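Local coordinates for protein thiosulfate sulfurtransferase (Pseudomonas aeruginosa, PDB 1YT8) that probably acts as a multidomain rhodanese that transfers sulfur from thiosulfate to cyanide, at residues D260-E265 and L342-W347; S319-R324 and H524-I529. All blocks are in the same frame, centred on the assembly; numbering follows the deposited sequence.

Contact 1 (D260-E265 and L342-W347)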
loop_
_atom_site.group_PDB
_atom_site.type_symbol
_atom_site.label_atom_id
_atom_site.label_comp_id
_atom_site.label_asym_id
_atom_site.label_seq_id
_atom_site.Cartn_x
_atom_site.Cartn_y
_atom_site.Cartn_z
ATOM N N ASP A 260 7.939 -15.496 -18.767
ATOM C CA ASP A 260 9.120 -16.316 -19.023
ATOM C C ASP A 260 10.292 -15.417 -19.403
ATOM O O ASP A 260 11.423 -15.641 -18.973
ATOM C CB ASP A 260 8.867 -17.320 -20.155
ATOM C CG ASP A 260 7.868 -18.402 -19.771
ATOM O OD1 ASP A 260 7.737 -18.709 -18.564
ATOM O OD2 ASP A 260 7.225 -18.962 -20.686
ATOM N N ARG A 261 10.003 -14.392 -20.199
ATOM C CA ARG A 261 11.009 -13.441 -20.667
ATOM C C ARG A 261 11.661 -12.715 -19.487
ATOM O O ARG A 261 12.869 -12.465 -19.488
ATOM C CB ARG A 261 10.341 -12.419 -21.596
ATOM C CG ARG A 261 11.207 -11.851 -22.718
ATOM C CD ARG A 261 12.349 -10.990 -22.215
ATOM N NE ARG A 261 12.916 -10.187 -23.297
ATOM C CZ ARG A 261 13.936 -9.342 -23.156
ATOM N NH1 ARG A 261 14.518 -9.180 -21.973
ATOM N NH2 ARG A 261 14.370 -8.647 -24.201
ATOM N N ALA A 262 10.856 -12.383 -18.482
ATOM C CA ALA A 262 11.350 -11.666 -17.307
ATOM C C ALA A 262 12.023 -12.560 -16.267
ATOM O O ALA A 262 12.552 -12.070 -15.266
ATOM C CB ALA A 262 10.211 -10.892 -16.664
ATOM N N GLY A 263 11.997 -13.870 -16.494
ATOM C CA GLY A 263 12.632 -14.785 -15.561
ATOM C C GLY A 263 11.748 -15.231 -14.415
ATOM O O GLY A 263 12.243 -15.721 -13.397
ATOM N N VAL A 264 10.440 -15.055 -14.566
ATOM C CA VAL A 264 9.502 -15.466 -13.533
ATOM C C VAL A 264 9.581 -16.984 -13.371
ATOM O O VAL A 264 9.579 -17.721 -14.357
ATOM C CB VAL A 264 8.059 -15.065 -13.910
ATOM C CG1 VAL A 264 7.070 -15.636 -12.900
ATOM C CG2 VAL A 264 7.948 -13.544 -13.966
ATOM N N GLU A 265 9.666 -17.447 -12.130
ATOM C CA GLU A 265 9.747 -18.877 -11.861
ATOM C C GLU A 265 8.358 -19.507 -11.846
ATOM O O GLU A 265 7.351 -18.805 -11.732
ATOM C CB GLU A 265 10.447 -19.123 -10.519
ATOM C CG GLU A 265 11.913 -18.719 -10.508
ATOM C CD GLU A 265 12.585 -18.982 -9.169
ATOM O OE1 GLU A 265 12.467 -20.116 -8.659
ATOM O OE2 GLU A 265 13.235 -18.060 -8.635
ATOM N N LEU A 342 7.276 -7.451 -11.094
ATOM C CA LEU A 342 7.973 -7.654 -9.824
ATOM C C LEU A 342 9.386 -8.202 -10.076
ATOM O O LEU A 342 10.334 -7.869 -9.363
ATOM C CB LEU A 342 7.162 -8.615 -8.937
ATOM C CG LEU A 342 5.839 -8.023 -8.429
ATOM C CD1 LEU A 342 4.908 -9.124 -7.938
ATOM C CD2 LEU A 342 6.129 -7.020 -7.327
ATOM N N ALA A 343 9.521 -9.041 -11.101
ATOM C CA ALA A 343 10.817 -9.612 -11.455
ATOM C C ALA A 343 11.752 -8.497 -11.925
ATOM O O ALA A 343 12.934 -8.465 -11.572
ATOM C CB ALA A 343 10.642 -10.654 -12.560
ATOM N N GLN A 344 11.210 -7.575 -12.714
ATOM C CA GLN A 344 11.988 -6.460 -13.235
ATOM C C GLN A 344 12.366 -5.490 -12.124
ATOM O O GLN A 344 13.323 -4.724 -12.248
ATOM C CB GLN A 344 11.207 -5.766 -14.357
ATOM C CG GLN A 344 11.152 -6.633 -15.623
ATOM C CD GLN A 344 10.222 -6.103 -16.698
ATOM O OE1 GLN A 344 10.546 -5.157 -17.413
ATOM N NE2 GLN A 344 9.059 -6.721 -16.819
HETATM N N MSE A 345 11.623 -5.540 -11.025
HETATM C CA MSE A 345 11.924 -4.694 -9.882
HETATM C C MSE A 345 12.850 -5.451 -8.931
HETATM O O MSE A 345 12.996 -5.093 -7.762
HETATM C CB MSE A 345 10.639 -4.259 -9.170
HETATM C CG MSE A 345 9.896 -3.155 -9.910
HETATM SE SE MSE A 345 8.469 -2.352 -8.852
HETATM C CE MSE A 345 7.187 -3.765 -9.002
ATOM N N GLY A 346 13.464 -6.512 -9.458
ATOM C CA GLY A 346 14.418 -7.306 -8.699
ATOM C C GLY A 346 13.917 -8.369 -7.741
ATOM O O GLY A 346 14.716 -8.944 -6.999
ATOM N N TRP A 347 12.618 -8.649 -7.743
ATOM C CA TRP A 347 12.082 -9.653 -6.832
ATOM C C TRP A 347 12.190 -11.076 -7.358
ATOM O O TRP A 347 12.109 -11.312 -8.568
ATOM C CB TRP A 347 10.601 -9.389 -6.531
ATOM C CG TRP A 347 10.333 -8.144 -5.755
ATOM C CD1 TRP A 347 10.021 -6.909 -6.255
ATOM C CD2 TRP A 347 10.382 -8.002 -4.333
ATOM N NE1 TRP A 347 9.873 -6.006 -5.230
ATOM C CE2 TRP A 347 10.091 -6.650 -4.038
ATOM C CE3 TRP A 347 10.648 -8.887 -3.277
ATOM C CZ2 TRP A 347 10.060 -6.159 -2.728
ATOM C CZ3 TRP A 347 10.617 -8.399 -1.973
ATOM C CH2 TRP A 347 10.324 -7.045 -1.712
#

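Contact 2 (S319-R324 and H524-I529)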
loop_
_atom_site.group_PDB
_atom_site.type_symbol
_atom_site.label_atom_id
_atom_site.label_comp_id
_atom_site.label_asym_id
_atom_site.label_seq_id
_atom_site.Cartn_x
_atom_site.Cartn_y
_atom_site.Cartn_z
ATOM N N SER A 319 7.478 -6.187 2.479
ATOM C CA SER A 319 8.362 -5.253 3.156
ATOM C C SER A 319 9.770 -5.793 3.379
ATOM O O SER A 319 10.693 -5.035 3.679
ATOM C CB SER A 319 7.730 -4.835 4.486
ATOM O OG SER A 319 6.445 -4.275 4.252
ATOM N N VAL A 320 9.931 -7.104 3.245
ATOM C CA VAL A 320 11.238 -7.723 3.405
ATOM C C VAL A 320 11.894 -7.757 2.028
ATOM O O VAL A 320 11.544 -8.583 1.186
ATOM C CB VAL A 320 11.119 -9.166 3.940
ATOM C CG1 VAL A 320 12.495 -9.823 3.974
ATOM C CG2 VAL A 320 10.498 -9.155 5.335
ATOM N N ARG A 321 12.832 -6.843 1.797
ATOM C CA ARG A 321 13.534 -6.787 0.521
ATOM C C ARG A 321 14.397 -8.044 0.446
ATOM O O ARG A 321 15.134 -8.353 1.385
ATOM C CB ARG A 321 14.406 -5.528 0.453
ATOM C CG ARG A 321 15.071 -5.289 -0.897
ATOM C CD ARG A 321 14.053 -5.188 -2.035
ATOM N NE ARG A 321 14.694 -4.755 -3.274
ATOM C CZ ARG A 321 14.157 -4.867 -4.484
ATOM N NH1 ARG A 321 12.955 -5.407 -4.639
ATOM N NH2 ARG A 321 14.825 -4.427 -5.545
ATOM N N GLY A 322 14.300 -8.771 -0.663
ATOM C CA GLY A 322 15.065 -9.997 -0.801
ATOM C C GLY A 322 14.181 -11.218 -0.603
ATOM O O GLY A 322 14.610 -12.351 -0.841
ATOM N N ALA A 323 12.943 -10.986 -0.166
ATOM C CA ALA A 323 11.976 -12.061 0.059
ATOM C C ALA A 323 11.530 -12.697 -1.251
ATOM O O ALA A 323 11.910 -12.253 -2.333
ATOM C CB ALA A 323 10.758 -11.535 0.814
ATOM N N ARG A 324 10.684 -13.715 -1.120
ATOM C CA ARG A 324 10.160 -14.507 -2.226
ATOM C C ARG A 324 8.647 -14.296 -2.359
ATOM O O ARG A 324 7.942 -14.288 -1.356
ATOM C CB ARG A 324 10.454 -15.976 -1.901
ATOM C CG ARG A 324 10.773 -16.862 -3.053
ATOM C CD ARG A 324 11.702 -17.999 -2.610
ATOM N NE ARG A 324 11.258 -18.743 -1.425
ATOM C CZ ARG A 324 11.860 -19.851 -0.993
ATOM N NH1 ARG A 324 12.912 -20.321 -1.648
ATOM N NH2 ARG A 324 11.421 -20.498 0.081
ATOM N N HIS A 524 19.171 -0.954 -6.144
ATOM C CA HIS A 524 17.888 -1.490 -6.600
ATOM C C HIS A 524 17.931 -2.777 -7.426
ATOM O O HIS A 524 17.108 -3.670 -7.230
ATOM C CB HIS A 524 17.127 -0.397 -7.365
ATOM C CG HIS A 524 17.903 0.201 -8.497
ATOM N ND1 HIS A 524 18.010 -0.408 -9.728
ATOM C CD2 HIS A 524 18.625 1.344 -8.578
ATOM C CE1 HIS A 524 18.764 0.334 -10.521
ATOM N NE2 HIS A 524 19.150 1.404 -9.847
ATOM N N GLY A 525 18.880 -2.878 -8.349
ATOM C CA GLY A 525 18.965 -4.076 -9.169
ATOM C C GLY A 525 17.836 -4.209 -10.184
ATOM O O GLY A 525 17.563 -5.304 -10.676
ATOM N N PHE A 526 17.173 -3.100 -10.500
ATOM C CA PHE A 526 16.079 -3.126 -11.472
ATOM C C PHE A 526 16.613 -3.341 -12.881
ATOM O O PHE A 526 17.740 -2.966 -13.187
ATOM C CB PHE A 526 15.322 -1.790 -11.522
ATOM C CG PHE A 526 14.659 -1.387 -10.236
ATOM C CD1 PHE A 526 14.383 -2.314 -9.236
ATOM C CD2 PHE A 526 14.253 -0.065 -10.056
ATOM C CE1 PHE A 526 13.706 -1.930 -8.073
ATOM C CE2 PHE A 526 13.573 0.329 -8.896
ATOM C CZ PHE A 526 13.301 -0.610 -7.904
ATOM N N PHE A 527 15.784 -3.924 -13.737
ATOM C CA PHE A 527 16.121 -4.115 -15.145
ATOM C C PHE A 527 14.794 -4.058 -15.898
ATOM O O PHE A 527 13.740 -4.312 -15.316
ATOM C CB PHE A 527 16.863 -5.448 -15.384
ATOM C CG PHE A 527 16.044 -6.679 -15.103
ATOM C CD1 PHE A 527 15.219 -7.224 -16.081
ATOM C CD2 PHE A 527 16.101 -7.296 -13.854
ATOM C CE1 PHE A 527 14.462 -8.368 -15.822
ATOM C CE2 PHE A 527 15.351 -8.433 -13.585
ATOM C CZ PHE A 527 14.529 -8.973 -14.567
ATOM N N VAL A 528 14.839 -3.690 -17.175
ATOM C CA VAL A 528 13.632 -3.593 -17.985
ATOM C C VAL A 528 13.798 -4.466 -19.229
ATOM O O VAL A 528 14.710 -4.251 -20.029
ATOM C CB VAL A 528 13.374 -2.131 -18.417
ATOM C CG1 VAL A 528 12.017 -2.016 -19.093
ATOM C CG2 VAL A 528 13.449 -1.207 -17.197
ATOM N N ILE A 529 12.920 -5.454 -19.382
ATOM C CA ILE A 529 12.994 -6.363 -20.522
ATOM C C ILE A 529 12.623 -5.710 -21.845
ATOM O O ILE A 529 11.932 -4.688 -21.883
ATOM C CB ILE A 529 12.087 -7.608 -20.335
ATOM C CG1 ILE A 529 10.612 -7.203 -20.366
ATOM C CG2 ILE A 529 12.426 -8.305 -19.022
ATOM C CD1 ILE A 529 9.657 -8.387 -20.330
#

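Contact 1 (D260-E265 and L342-W347)
Ala343 carries this contact: its methyl points at the tail of helix 245-262, and Ala343 CB rests 3.6 Å from Ala262 O. The methyl carbons Ala262 CB and Ala343 CB lie 4.1 Å apart. Two alanines face each other here, so the backbones come close, with the CA atoms of Ala262 and Ala343 6.2 Å apart. Nothing polar bridges the segments; a carbonyl and three methyl groups simply meet. Val264 contributes CG2, 4.2 Å from Ala343 CB, because CG1 lies anti to the backbone N (chi1 174°), which leaves the other methyl anti to the carbonyl carbon and facing Ala343. Beyond this cluster, Val264 also rests on Val351 and Ala343 on Val349, both from strand 348-352.

The packing thins toward Gln344, whose amide only skirts the Ala262 methyl, roughly at right angles to the direction of Ala343: Gln344 NE2 stays 4.3 Å from Ala262 CB. That amide is held by other groups, NE2 by Ser340 O one turn back and OE1 by the backbone N of Ile529. Farther out still, Asp260 and Arg261 are exposed and make no contact with 342-347; Asp260 makes its salt bridge with Arg256 of its own helix, and Arg261 lies against Ile529.

Both helices stop here in the same way. Gly263, at positive phi (87°), forms the Schellman turn that releases the chain toward strand 265-267. Gly346 (phi 82°) does likewise for helix 334-344, with Trp347 N reaching Leu342 O at 2.9 Å, and the chain then enters strand 348-352. These two strands are neighbours in the parallel five-stranded sheet of order 1-5-4-2-3, so the paired helix ends lie beside its outer edge, in the alpha/beta fold of a rhodanese domain.

Contact 2 (S319-R324 and H524-I529)
The Arg321 guanidinium and the Phe526 ring stand almost perpendicular, their planes 82° apart, with Arg321 NH2 approaching Phe526 CE1 obliquely at 3.7 Å rather than stacking. At the guanidinium edge, close to its plane, lies His524 O; Arg321 NH2 reaches it over 2.9 Å, but the N-H points well off line (121°), making a weak hydrogen bond. The same nitrogen finds its stronger partner outside this pair, in Met345 O. One face of the Phe526 ring lies under a residue two places back: His524 CB sits 3.6 Å above the plane, over its centre. Phe119 meets this phenyl ring in an edge-to-face pair.

Arg321 is launched from a type II beta turn, Val320 to Ala323, closed by Ala323 N to Val320 O and with Gly322 in the third position, where phi is positive. The turn feeds strand 324-328, the middle strand of the parallel sheet in this rhodanese domain, while 524-529 belongs to the C-terminal tail, which runs past helix 334-344 and also packs against helix 114-127. With CG anti to the backbone N and a bend at chi2 (58°), the arginine reaches across to the tail.

On the tail side, the imidazole of His524 uses ND1 to accept the backbone N-H of Phe526 at 2.9 Å, nearly in the ring plane, tying down the bend around Gly525.

Contacts 1 and 2 lie with their centres about 9 Å apart and alternate along the chain, and 342-347 is the element that joins them. Its first half leans on 260-265, while its exit from the helix receives both segments of contact 2: Met345 O takes Arg321 NH2 at 2.9 Å, and Gln344 O probably takes Phe527 N at 3.0 Å. Arg321 NH1 also lies 3.2 Å from Trp347 CE2, in a cation-pi contact. Ile529 completes the join by touching Ala262 of contact 1. Neither contact contributes to the sulfite pocket, formed by Cys193 to Arg198 together with Gln312; the last of these belongs to helix 307-312, in the same rhodanese domain as 319-324 and 342-347.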